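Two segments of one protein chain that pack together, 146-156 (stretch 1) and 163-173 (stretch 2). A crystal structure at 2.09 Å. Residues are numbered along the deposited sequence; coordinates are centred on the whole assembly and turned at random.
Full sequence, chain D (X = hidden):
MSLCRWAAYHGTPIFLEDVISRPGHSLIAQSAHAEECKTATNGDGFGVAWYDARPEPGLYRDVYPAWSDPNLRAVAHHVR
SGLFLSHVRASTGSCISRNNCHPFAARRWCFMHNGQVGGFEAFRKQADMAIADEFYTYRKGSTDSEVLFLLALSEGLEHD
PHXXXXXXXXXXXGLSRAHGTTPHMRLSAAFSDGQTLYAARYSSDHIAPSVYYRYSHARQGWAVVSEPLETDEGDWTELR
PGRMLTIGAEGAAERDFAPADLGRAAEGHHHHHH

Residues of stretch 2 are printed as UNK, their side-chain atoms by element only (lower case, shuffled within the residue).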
# COMPACT_ATOMS: atom_id res chain seq x y z
N GLU D 146 -3.08 16.19 15.01
CA GLU D 146 -4.46 15.72 15.11
C GLU D 146 -5.08 16.19 16.42
O GLU D 146 -6.21 16.63 16.44
CB GLU D 146 -4.54 14.20 14.95
CG GLU D 146 -5.98 13.69 14.86
CD GLU D 146 -6.11 12.20 14.74
OE1 GLU D 146 -5.28 11.45 15.33
OE2 GLU D 146 -7.09 11.77 14.08
N VAL D 147 -4.30 16.13 17.49
CA VAL D 147 -4.71 16.78 18.74
C VAL D 147 -5.06 18.27 18.57
O VAL D 147 -6.14 18.70 18.98
CB VAL D 147 -3.64 16.65 19.84
CG1 VAL D 147 -4.20 17.18 21.19
CG2 VAL D 147 -3.28 15.21 20.01
N LEU D 148 -4.17 19.04 17.96
CA LEU D 148 -4.41 20.46 17.80
C LEU D 148 -5.79 20.68 17.13
O LEU D 148 -6.57 21.55 17.52
CB LEU D 148 -3.30 21.08 16.95
CG LEU D 148 -2.64 22.44 17.25
CD1 LEU D 148 -2.23 23.08 15.94
CD2 LEU D 148 -3.50 23.41 18.08
N PHE D 149 -6.07 19.89 16.10
CA PHE D 149 -7.33 20.03 15.36
C PHE D 149 -8.53 19.70 16.24
O PHE D 149 -9.49 20.43 16.31
CB PHE D 149 -7.33 19.12 14.14
CG PHE D 149 -8.63 19.08 13.36
CD1 PHE D 149 -9.33 20.24 13.05
CD2 PHE D 149 -9.10 17.87 12.86
CE1 PHE D 149 -10.50 20.19 12.27
CE2 PHE D 149 -10.28 17.80 12.10
CZ PHE D 149 -10.97 18.96 11.81
N LEU D 150 -8.46 18.57 16.93
CA LEU D 150 -9.61 18.14 17.75
C LEU D 150 -9.80 19.00 18.99
O LEU D 150 -10.94 19.24 19.41
CB LEU D 150 -9.47 16.67 18.12
CG LEU D 150 -9.40 15.79 16.87
CD1 LEU D 150 -9.23 14.36 17.29
CD2 LEU D 150 -10.64 15.95 15.97
N LEU D 151 -8.68 19.46 19.56
CA LEU D 151 -8.72 20.47 20.62
C LEU D 151 -9.36 21.78 20.15
O LEU D 151 -10.08 22.42 20.90
CB LEU D 151 -7.32 20.81 21.13
CG LEU D 151 -6.48 20.00 22.13
CD1 LEU D 151 -5.69 21.03 22.95
CD2 LEU D 151 -7.30 19.16 23.08
N ALA D 152 -9.06 22.20 18.93
CA ALA D 152 -9.68 23.41 18.40
C ALA D 152 -11.20 23.22 18.20
O ALA D 152 -11.99 24.13 18.52
CB ALA D 152 -9.00 23.87 17.11
N LEU D 153 -11.60 22.06 17.69
CA LEU D 153 -13.04 21.70 17.69
C LEU D 153 -13.62 21.75 19.10
O LEU D 153 -14.65 22.40 19.32
CB LEU D 153 -13.30 20.33 17.01
CG LEU D 153 -13.19 20.43 15.48
CD1 LEU D 153 -12.91 19.10 14.78
CD2 LEU D 153 -14.42 21.13 14.85
N SER D 154 -12.95 21.10 20.06
CA SER D 154 -13.40 21.11 21.48
C SER D 154 -13.57 22.54 22.00
O SER D 154 -14.44 22.80 22.82
CB SER D 154 -12.43 20.34 22.38
OG SER D 154 -12.19 19.03 21.85
N GLU D 155 -12.74 23.46 21.50
CA GLU D 155 -12.77 24.87 21.90
C GLU D 155 -13.71 25.77 21.07
O GLU D 155 -13.66 26.97 21.19
CB GLU D 155 -11.36 25.47 21.87
CG GLU D 155 -10.36 24.95 22.93
CD GLU D 155 -10.71 25.42 24.36
OE1 GLU D 155 -11.44 26.41 24.52
OE2 GLU D 155 -10.26 24.79 25.33
N GLY D 156 -14.56 25.20 20.21
CA GLY D 156 -15.53 26.01 19.45
C GLY D 156 -15.12 26.41 18.03
O GLY D 156 -15.63 27.40 17.51
N UNK D 163 -10.64 32.37 17.82
CA UNK D 163 -10.62 32.15 19.28
C UNK D 163 -10.32 30.69 19.62
O UNK D 163 -9.52 30.39 20.50
N UNK D 164 -10.95 29.76 18.90
CA UNK D 164 -10.79 28.33 19.22
C UNK D 164 -9.37 27.84 18.92
O UNK D 164 -8.79 27.12 19.72
c UNK D 164 -11.82 27.50 18.50
N UNK D 165 -8.80 28.23 17.79
CA UNK D 165 -7.44 27.79 17.50
C UNK D 165 -6.50 28.41 18.54
O UNK D 165 -5.62 27.74 19.10
c UNK D 165 -5.62 27.69 15.72
c UNK D 165 -7.04 28.15 16.07
c UNK D 165 -5.23 28.16 14.36
c UNK D 165 -5.56 26.16 15.78
N UNK D 166 -6.69 29.70 18.79
CA UNK D 166 -5.97 30.46 19.83
C UNK D 166 -5.96 29.72 21.19
O UNK D 166 -4.90 29.56 21.83
c UNK D 166 -6.59 31.86 19.98
N UNK D 167 -7.12 29.25 21.62
CA UNK D 167 -7.22 28.50 22.90
C UNK D 167 -6.56 27.10 22.87
O UNK D 167 -5.90 26.67 23.84
n UNK D 167 -13.10 29.58 21.73
n UNK D 167 -11.65 29.17 23.47
c UNK D 167 -12.27 30.02 22.66
c UNK D 167 -9.25 29.76 23.93
n UNK D 167 -12.07 31.31 22.78
c UNK D 167 -8.68 28.43 23.36
c UNK D 167 -10.70 29.58 24.51
N UNK D 168 -6.76 26.37 21.78
CA UNK D 168 -6.14 25.05 21.63
C UNK D 168 -4.61 25.17 21.67
O UNK D 168 -3.91 24.38 22.33
c UNK D 168 -6.58 24.43 20.33
N UNK D 169 -4.08 26.19 21.00
CA UNK D 169 -2.63 26.40 21.01
C UNK D 169 -2.08 26.75 22.40
O UNK D 169 -1.07 26.18 22.84
c UNK D 169 -2.24 27.84 17.46
c UNK D 169 -2.30 26.81 18.56
c UNK D 169 -2.25 27.46 19.95
c UNK D 169 -0.88 28.07 20.22
N UNK D 170 -2.75 27.68 23.09
CA UNK D 170 -2.39 28.02 24.48
C UNK D 170 -2.30 26.77 25.35
O UNK D 170 -1.32 26.56 26.09
c UNK D 170 -3.41 29.02 25.10
N UNK D 171 -3.33 25.94 25.27
CA UNK D 171 -3.38 24.71 26.06
C UNK D 171 -2.20 23.77 25.75
O UNK D 171 -1.53 23.27 26.66
n UNK D 171 -6.80 22.36 28.02
c UNK D 171 -5.67 23.29 27.99
c UNK D 171 -5.74 24.35 26.83
c UNK D 171 -7.91 22.52 27.30
n UNK D 171 -8.03 23.56 26.49
n UNK D 171 -8.90 21.64 27.40
c UNK D 171 -4.70 24.01 25.81
N UNK D 172 -1.92 23.55 24.46
CA UNK D 172 -0.83 22.63 24.13
C UNK D 172 0.54 23.21 24.45
O UNK D 172 1.46 22.50 24.85
c UNK D 172 -1.88 21.09 22.30
c UNK D 172 -0.89 22.20 22.67
c UNK D 172 -1.50 19.80 22.97
c UNK D 172 -1.94 20.91 20.80
N UNK D 173 0.67 24.53 24.26
CA UNK D 173 1.92 25.17 24.59
C UNK D 173 2.19 25.11 26.09
O UNK D 173 3.34 24.90 26.51
c UNK D 173 3.33 28.75 23.82
c UNK D 173 1.96 26.63 24.07
c UNK D 173 3.29 27.30 24.27
o UNK D 173 3.88 29.58 24.59
o UNK D 173 2.89 29.09 22.69

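Position 163 has no side-chain atoms and touches nothing on stretch 1. It is Gly163.

Position 164 has one side-chain carbon, a CB pointing toward stretch 1. It lies 3.4 Å from Ala152 O and 3.3 Å from Glu155 O. One carbon and no more makes it Ala164.

Position 165 has four carbons, forked at the second. Its CA-to-CB bond points away from stretch 1, but one fork tip returns to 4.1 Å from Leu148 CD2. The fork identifies Leu165, and that tip is CD1.

Position 166 has one carbon, out of reach of stretch 1. It is Ala166.

Position 167 has three carbons, a nitrogen, then a carbon carrying two more nitrogens. One terminal nitrogen lies 2.7 Å from Glu155 O, and the in-chain nitrogen 3.0 Å from Glu155 OE1. This is a guanidinium, so the residue is Arg167. Its NH1 donates a hydrogen bond to Glu155 O, nearly straight at 170°. Its NE forms a salt bridge with Glu155 OE1.

Position 168 has one carbon, pointing toward stretch 1. This CB is 3.6 Å from Ala152 N and 3.8 Å from Leu151 CB. It is Ala168.

Position 169 has four carbons, forked at the first, with one arm two carbons long. The first carbon of that arm is 3.6 Å from Leu148 CD2. The pattern is Ile169, and that carbon is CG1.

Position 170 has one carbon and no contact with stretch 1. It is Ala170.

Position 171 again has three carbons, a nitrogen and a carbon bearing two nitrogens. One terminal nitrogen lies 2.8 Å from Glu155 OE2. It is Arg171. That nitrogen, NH1, hydrogen-bonds Glu155 OE2 as part of a second salt bridge.

Position 172 has four carbons, forked at the second. Its CA-to-CB bond points toward stretch 1. The branching carbon lies 3.9 Å from Leu151 CD1, and one fork tip 4.2 Å from Val147 CG1. It is Leu172; these atoms are CG and CD2.

Position 173 has three carbons, the third carrying two oxygens. It is out of reach of stretch 1. It is Glu173, and its carboxylate is hydrogen-bonded elsewhere in the structure.

The two helix axes approach to 7.9 Å, with 124° between their directions. Ala164 and Ala168 have little bulk, so their CB atoms meet the backbone of stretch 1 closely. Leu148 fits as a knob among Leu165, Ala168, Ile169 and Leu172. Leu151 packs on Ala168 and Leu172. Glu155 adds the polar part: its carboxylate bridges Arg167 and Arg171, one turn apart, while its backbone O accepts from Arg167. Apolar packing and this paired charge contact together hold the helices.

Stretch 2, residues 163-173: GALARAIARLE
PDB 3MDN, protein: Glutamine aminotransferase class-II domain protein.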